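PDB 1C1L: congerin-1 from Conger myriaster, which binds beta-galactosides such as lactose as a homodimeric galectin, although its physiological function is not yet known. Local coordinates for residues M61-Q75 and G106-E118. Numbering follows the deposited sequence.
Sequences MNSTLKGDNGWETEQ and GPNLEFPNRYSKE. With GAL (beta-D-galactopyranose), chain B; BGC (beta-D-glucopyranose), chain C.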
loop_
_atom_site.group_PDB
_atom_site.type_symbol
_atom_site.label_atom_id
_atom_site.label_comp_id
_atom_site.label_asym_id
_atom_site.label_seq_id
_atom_site.Cartn_x
_atom_site.Cartn_y
_atom_site.Cartn_z
ATOM N N MET A 61 -13.473 -5.410 -18.416
ATOM C CA MET A 61 -13.167 -6.235 -17.261
ATOM C C MET A 61 -12.978 -7.666 -17.724
ATOM O O MET A 61 -13.723 -8.174 -18.578
ATOM C CB MET A 61 -14.303 -6.186 -16.262
ATOM C CG MET A 61 -14.458 -4.806 -15.659
ATOM S SD MET A 61 -15.883 -4.739 -14.555
ATOM C CE MET A 61 -17.124 -4.370 -15.761
ATOM N N ASN A 62 -11.966 -8.323 -17.173
ATOM C CA ASN A 62 -11.695 -9.695 -17.525
ATOM C C ASN A 62 -10.829 -10.313 -16.435
ATOM O O ASN A 62 -10.500 -9.635 -15.448
ATOM C CB ASN A 62 -10.975 -9.723 -18.864
ATOM C CG ASN A 62 -11.224 -11.012 -19.634
ATOM O OD1 ASN A 62 -11.717 -12.015 -19.113
ATOM N ND2 ASN A 62 -10.857 -11.050 -20.906
ATOM N N SER A 63 -10.456 -11.569 -16.616
ATOM C CA SER A 63 -9.561 -12.318 -15.759
ATOM C C SER A 63 -8.702 -13.201 -16.664
ATOM O O SER A 63 -8.945 -13.326 -17.880
ATOM C CB SER A 63 -10.400 -13.159 -14.806
ATOM O OG SER A 63 -11.168 -14.138 -15.489
ATOM N N THR A 64 -7.659 -13.795 -16.085
ATOM C CA THR A 64 -6.798 -14.709 -16.800
ATOM C C THR A 64 -6.086 -15.598 -15.790
ATOM O O THR A 64 -5.717 -15.168 -14.690
ATOM C CB THR A 64 -5.743 -13.953 -17.660
ATOM O OG1 THR A 64 -5.025 -14.999 -18.308
ATOM C CG2 THR A 64 -4.823 -13.000 -16.894
ATOM N N LEU A 65 -5.931 -16.847 -16.174
ATOM C CA LEU A 65 -5.132 -17.797 -15.428
ATOM C C LEU A 65 -3.802 -18.008 -16.128
ATOM O O LEU A 65 -2.931 -18.709 -15.613
ATOM C CB LEU A 65 -5.893 -19.111 -15.317
ATOM C CG LEU A 65 -7.119 -19.146 -14.403
ATOM C CD1 LEU A 65 -7.814 -20.489 -14.518
ATOM C CD2 LEU A 65 -6.685 -18.858 -12.970
ATOM N N LYS A 66 -3.607 -17.445 -17.325
ATOM C CA LYS A 66 -2.384 -17.700 -18.071
ATOM C C LYS A 66 -1.826 -16.419 -18.672
ATOM O O LYS A 66 -1.445 -16.359 -19.860
ATOM C CB LYS A 66 -2.616 -18.681 -19.224
ATOM C CG LYS A 66 -3.067 -20.112 -18.951
ATOM C CD LYS A 66 -2.569 -21.041 -20.064
ATOM C CE LYS A 66 -2.732 -20.583 -21.509
ATOM N NZ LYS A 66 -4.106 -20.318 -21.889
ATOM N N GLY A 67 -1.819 -15.338 -17.915
ATOM C CA GLY A 67 -1.283 -14.067 -18.384
ATOM C C GLY A 67 -1.963 -13.574 -19.653
ATOM O O GLY A 67 -3.171 -13.728 -19.853
ATOM N N ASP A 68 -1.171 -13.062 -20.568
ATOM C CA ASP A 68 -1.692 -12.501 -21.800
ATOM C C ASP A 68 -2.281 -13.534 -22.751
ATOM O O ASP A 68 -2.971 -13.178 -23.705
ATOM C CB ASP A 68 -0.577 -11.722 -22.481
ATOM C CG ASP A 68 -1.094 -10.745 -23.528
ATOM O OD1 ASP A 68 -2.067 -10.042 -23.277
ATOM O OD2 ASP A 68 -0.520 -10.702 -24.616
ATOM N N ASN A 69 -2.041 -14.822 -22.525
ATOM C CA ASN A 69 -2.645 -15.817 -23.400
ATOM C C ASN A 69 -3.848 -16.497 -22.779
ATOM O O ASN A 69 -4.313 -17.526 -23.276
ATOM C CB ASN A 69 -1.595 -16.853 -23.795
ATOM C CG ASN A 69 -0.634 -16.198 -24.764
ATOM O OD1 ASN A 69 -0.993 -15.630 -25.800
ATOM N ND2 ASN A 69 0.628 -16.096 -24.406
ATOM N N GLY A 70 -4.406 -15.978 -21.686
ATOM C CA GLY A 70 -5.544 -16.650 -21.084
ATOM C C GLY A 70 -6.723 -15.731 -20.871
ATOM O O GLY A 70 -7.579 -16.094 -20.063
ATOM N N TRP A 71 -6.807 -14.555 -21.485
ATOM C CA TRP A 71 -7.933 -13.648 -21.269
ATOM C C TRP A 71 -9.228 -14.350 -21.625
ATOM O O TRP A 71 -9.306 -15.007 -22.670
ATOM C CB TRP A 71 -7.796 -12.392 -22.110
ATOM C CG TRP A 71 -6.574 -11.567 -21.750
ATOM C CD1 TRP A 71 -5.552 -11.384 -22.638
ATOM C CD2 TRP A 71 -6.355 -10.932 -20.551
ATOM N NE1 TRP A 71 -4.684 -10.621 -22.008
ATOM C CE2 TRP A 71 -5.122 -10.320 -20.774
ATOM C CE3 TRP A 71 -7.033 -10.767 -19.346
ATOM C CZ2 TRP A 71 -4.534 -9.554 -19.757
ATOM C CZ3 TRP A 71 -6.448 -10.003 -18.336
ATOM C CH2 TRP A 71 -5.208 -9.391 -18.545
ATOM N N GLU A 72 -10.211 -14.212 -20.751
ATOM C CA GLU A 72 -11.456 -14.935 -20.917
ATOM C C GLU A 72 -12.562 -14.034 -21.468
ATOM O O GLU A 72 -12.290 -13.163 -22.298
ATOM C CB GLU A 72 -11.798 -15.535 -19.565
ATOM C CG GLU A 72 -10.718 -16.464 -19.004
ATOM C CD GLU A 72 -11.136 -17.293 -17.812
ATOM O OE1 GLU A 72 -12.325 -17.413 -17.554
ATOM O OE2 GLU A 72 -10.268 -17.837 -17.142
ATOM N N THR A 73 -13.832 -14.212 -21.063
ATOM C CA THR A 73 -14.912 -13.353 -21.526
ATOM C C THR A 73 -14.871 -11.946 -20.942
ATOM O O THR A 73 -14.918 -11.725 -19.741
ATOM C CB THR A 73 -16.268 -14.019 -21.166
ATOM O OG1 THR A 73 -16.220 -15.314 -21.769
ATOM C CG2 THR A 73 -17.492 -13.235 -21.642
ATOM N N GLU A 74 -14.746 -10.964 -21.824
ATOM C CA GLU A 74 -14.804 -9.576 -21.422
ATOM C C GLU A 74 -16.208 -9.150 -21.054
ATOM O O GLU A 74 -17.208 -9.630 -21.609
ATOM C CB GLU A 74 -14.355 -8.664 -22.544
ATOM C CG GLU A 74 -12.929 -8.940 -22.948
ATOM C CD GLU A 74 -12.388 -7.999 -24.013
ATOM O OE1 GLU A 74 -13.159 -7.378 -24.736
ATOM O OE2 GLU A 74 -11.178 -7.887 -24.121
ATOM N N GLN A 75 -16.286 -8.318 -20.023
ATOM C CA GLN A 75 -17.490 -7.592 -19.694
ATOM C C GLN A 75 -17.066 -6.138 -19.878
ATOM O O GLN A 75 -15.992 -5.695 -19.468
ATOM C CB GLN A 75 -17.937 -7.868 -18.264
ATOM C CG GLN A 75 -18.419 -9.320 -18.178
ATOM C CD GLN A 75 -19.306 -9.589 -16.975
ATOM O OE1 GLN A 75 -19.834 -8.652 -16.381
ATOM N NE2 GLN A 75 -19.564 -10.831 -16.606
ATOM N N GLY A 106 -18.057 7.927 -9.997
ATOM C CA GLY A 106 -18.411 7.166 -11.160
ATOM C C GLY A 106 -19.356 6.046 -10.801
ATOM O O GLY A 106 -20.023 6.095 -9.768
ATOM N N PRO A 107 -19.475 5.045 -11.657
ATOM C CA PRO A 107 -20.374 3.936 -11.432
ATOM C C PRO A 107 -19.844 2.898 -10.460
ATOM O O PRO A 107 -18.669 2.830 -10.056
ATOM C CB PRO A 107 -20.608 3.422 -12.836
ATOM C CG PRO A 107 -19.228 3.566 -13.443
ATOM C CD PRO A 107 -18.814 4.952 -12.957
ATOM N N ASN A 108 -20.797 2.067 -10.106
ATOM C CA ASN A 108 -20.527 0.884 -9.335
ATOM C C ASN A 108 -20.725 -0.228 -10.338
ATOM O O ASN A 108 -21.720 -0.242 -11.077
ATOM C CB ASN A 108 -21.514 0.741 -8.189
ATOM C CG ASN A 108 -21.359 1.900 -7.229
ATOM O OD1 ASN A 108 -22.331 2.474 -6.755
ATOM N ND2 ASN A 108 -20.162 2.347 -6.893
ATOM N N LEU A 109 -19.768 -1.132 -10.446
ATOM C CA LEU A 109 -19.837 -2.248 -11.380
ATOM C C LEU A 109 -19.673 -3.539 -10.600
ATOM O O LEU A 109 -19.207 -3.523 -9.459
ATOM C CB LEU A 109 -18.731 -2.142 -12.435
ATOM C CG LEU A 109 -18.715 -0.887 -13.308
ATOM C CD1 LEU A 109 -17.425 -0.759 -14.094
ATOM C CD2 LEU A 109 -19.913 -0.958 -14.231
ATOM N N GLU A 110 -20.099 -4.674 -11.141
ATOM C CA GLU A 110 -19.904 -5.972 -10.522
ATOM C C GLU A 110 -19.240 -6.825 -11.565
ATOM O O GLU A 110 -19.407 -6.575 -12.762
ATOM C CB GLU A 110 -21.189 -6.653 -10.172
ATOM C CG GLU A 110 -21.866 -5.967 -9.012
ATOM C CD GLU A 110 -23.275 -6.449 -8.712
ATOM O OE1 GLU A 110 -23.771 -7.376 -9.352
ATOM O OE2 GLU A 110 -23.888 -5.878 -7.820
ATOM N N PHE A 111 -18.504 -7.820 -11.112
ATOM C CA PHE A 111 -17.836 -8.736 -12.017
ATOM C C PHE A 111 -17.802 -10.078 -11.301
ATOM O O PHE A 111 -17.658 -10.067 -10.074
ATOM C CB PHE A 111 -16.412 -8.237 -12.303
ATOM C CG PHE A 111 -15.657 -9.078 -13.326
ATOM C CD1 PHE A 111 -15.978 -8.997 -14.682
ATOM C CD2 PHE A 111 -14.638 -9.931 -12.902
ATOM C CE1 PHE A 111 -15.280 -9.780 -15.609
ATOM C CE2 PHE A 111 -13.947 -10.709 -13.834
ATOM C CZ PHE A 111 -14.268 -10.632 -15.184
ATOM N N PRO A 112 -17.950 -11.251 -11.922
ATOM C CA PRO A 112 -17.908 -12.515 -11.215
ATOM C C PRO A 112 -16.561 -12.790 -10.576
ATOM O O PRO A 112 -15.506 -12.400 -11.077
ATOM C CB PRO A 112 -18.293 -13.556 -12.249
ATOM C CG PRO A 112 -18.001 -12.898 -13.571
ATOM C CD PRO A 112 -18.328 -11.435 -13.319
ATOM N N ASN A 113 -16.609 -13.480 -9.447
ATOM C CA ASN A 113 -15.402 -13.969 -8.809
ATOM C C ASN A 113 -15.289 -15.350 -9.435
ATOM O O ASN A 113 -15.743 -16.380 -8.925
ATOM C CB ASN A 113 -15.589 -14.065 -7.294
ATOM C CG ASN A 113 -14.370 -14.553 -6.527
ATOM O OD1 ASN A 113 -13.433 -15.133 -7.089
ATOM N ND2 ASN A 113 -14.290 -14.348 -5.224
ATOM N N ARG A 114 -14.669 -15.391 -10.605
ATOM C CA ARG A 114 -14.556 -16.606 -11.403
ATOM C C ARG A 114 -13.840 -17.780 -10.758
ATOM O O ARG A 114 -14.204 -18.943 -10.946
ATOM C CB ARG A 114 -13.875 -16.237 -12.716
ATOM C CG ARG A 114 -14.816 -15.387 -13.553
ATOM C CD ARG A 114 -14.158 -14.888 -14.821
ATOM N NE ARG A 114 -15.141 -14.309 -15.722
ATOM C CZ ARG A 114 -14.811 -13.644 -16.836
ATOM N NH1 ARG A 114 -13.550 -13.405 -17.194
ATOM N NH2 ARG A 114 -15.798 -13.170 -17.587
ATOM N N TYR A 115 -12.851 -17.494 -9.926
ATOM C CA TYR A 115 -12.028 -18.532 -9.337
ATOM C C TYR A 115 -12.329 -18.778 -7.858
ATOM O O TYR A 115 -11.549 -19.447 -7.187
ATOM C CB TYR A 115 -10.548 -18.156 -9.561
ATOM C CG TYR A 115 -10.266 -17.742 -11.004
ATOM C CD1 TYR A 115 -10.696 -18.542 -12.070
ATOM C CD2 TYR A 115 -9.629 -16.529 -11.243
ATOM C CE1 TYR A 115 -10.493 -18.108 -13.382
ATOM C CE2 TYR A 115 -9.423 -16.096 -12.549
ATOM C CZ TYR A 115 -9.864 -16.893 -13.603
ATOM O OH TYR A 115 -9.693 -16.461 -14.894
ATOM N N SER A 116 -13.445 -18.274 -7.334
ATOM C CA SER A 116 -13.824 -18.465 -5.933
ATOM C C SER A 116 -12.711 -18.166 -4.930
ATOM O O SER A 116 -12.372 -18.924 -4.020
ATOM C CB SER A 116 -14.350 -19.895 -5.763
ATOM O OG SER A 116 -15.497 -20.052 -6.596
ATOM N N LYS A 117 -12.156 -16.981 -5.098
ATOM C CA LYS A 117 -11.072 -16.515 -4.260
ATOM C C LYS A 117 -11.618 -15.862 -3.010
ATOM O O LYS A 117 -12.649 -15.201 -3.039
ATOM C CB LYS A 117 -10.209 -15.509 -5.005
ATOM C CG LYS A 117 -9.488 -16.129 -6.186
ATOM C CD LYS A 117 -8.629 -17.266 -5.666
ATOM C CE LYS A 117 -7.643 -17.634 -6.733
ATOM N NZ LYS A 117 -6.714 -18.574 -6.148
ATOM N N GLU A 118 -10.940 -16.110 -1.892
ATOM C CA GLU A 118 -11.289 -15.492 -0.630
ATOM C C GLU A 118 -10.167 -14.636 -0.066
ATOM O O GLU A 118 -10.331 -14.019 0.990
ATOM C CB GLU A 118 -11.649 -16.569 0.375
ATOM C CG GLU A 118 -13.008 -17.128 -0.000
ATOM C CD GLU A 118 -13.499 -18.267 0.860
ATOM O OE1 GLU A 118 -12.783 -19.252 1.030
ATOM O OE2 GLU A 118 -14.618 -18.157 1.346
HETATM C C1 GAL B . -6.854 -7.518 -24.615
HETATM C C2 GAL B . -5.653 -6.649 -24.242
HETATM C C3 GAL B . -5.142 -7.007 -22.845
HETATM C C4 GAL B . -6.293 -6.986 -21.822
HETATM C C5 GAL B . -7.459 -7.824 -22.330
HETATM C C6 GAL B . -8.658 -7.757 -21.409
HETATM O O2 GAL B . -4.619 -6.858 -25.196
HETATM O O3 GAL B . -4.138 -6.077 -22.474
HETATM O O4 GAL B . -6.700 -5.641 -21.625
HETATM O O5 GAL B . -7.881 -7.377 -23.642
HETATM O O6 GAL B . -9.692 -8.585 -21.878
HETATM C C2 BGC C . -10.633 -7.829 -27.608
HETATM C C3 BGC C . -9.546 -6.990 -26.916
HETATM C C4 BGC C . -8.466 -7.906 -26.369
HETATM C C5 BGC C . -7.917 -8.786 -27.501
HETATM C C6 BGC C . -6.844 -9.744 -27.029
HETATM C C1 BGC C . -10.013 -8.754 -28.653
HETATM O O1 BGC C . -10.976 -9.595 -29.157
HETATM O O2 BGC C . -11.566 -6.961 -28.236
HETATM O O3 BGC C . -10.128 -6.243 -25.865
HETATM O O4 BGC C . -7.387 -7.102 -25.817
HETATM O O5 BGC C . -8.998 -9.567 -28.036
HETATM O O6 BGC C . -7.326 -10.617 -26.019
HETATM O O HOH W 1 -19.782 -5.809 -15.630
#
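With CG set anti to its carbonyl carbon (chi1 -70°) and the chain extended from CG to NE, Arg114 reaches Asn62 and Ser63 of strand 61-64 and Thr73 of the returning loop, which meet the edge of its guanidinium. Asn62 starts away from segment 106-118, but with CG anti to the backbone N (chi1 -152°) its amide comes nearer the arginine. Arg114 NH1 lies 3.0 Å from Asn62 OD1, in the carbonyl plane. The same NH1 bonds almost straight (172°) to Ser63 OG. Arg114 NH2 reaches Thr73 O at 2.7 Å on a lone pair. All three acceptors sit in the guanidinium plane, which fixes its rotation, while Phe111 CZ lies over the centre of one face. Ser63 OG donates onward to Tyr115 OH, which donates to Glu72 OE2 at 2.7 Å, from above the carboxylate plane. Leu65 CD2 sits over the centre of one face of the Tyr115 ring in a CH-pi contact, 3.8 Å from the centroid and nearly along the ring normal.

This is the galectin beta-sandwich: strands 61-64 and 108-112 belong to different sheets, and the axes of these short segments approach to 8.3 Å. Met61 and Phe111 pack between the sheets, beside Leu44, Leu46 and Ile101, with Met61 CB 3.6 Å from Phe111 CD1. Farther along, a water donates to both Gln75 OE1 and Glu110 O.

The arginine is second shell to the sugar. Asn62 OD1, gripped by it, also accepts from Ser63 N, and Asn62 ND2 donates to galactose O6 at 2.9 Å. Glu74 OE2 accepts from that same hydroxyl and from glucose O3, and Trp71 lays one ring face against galactose C5.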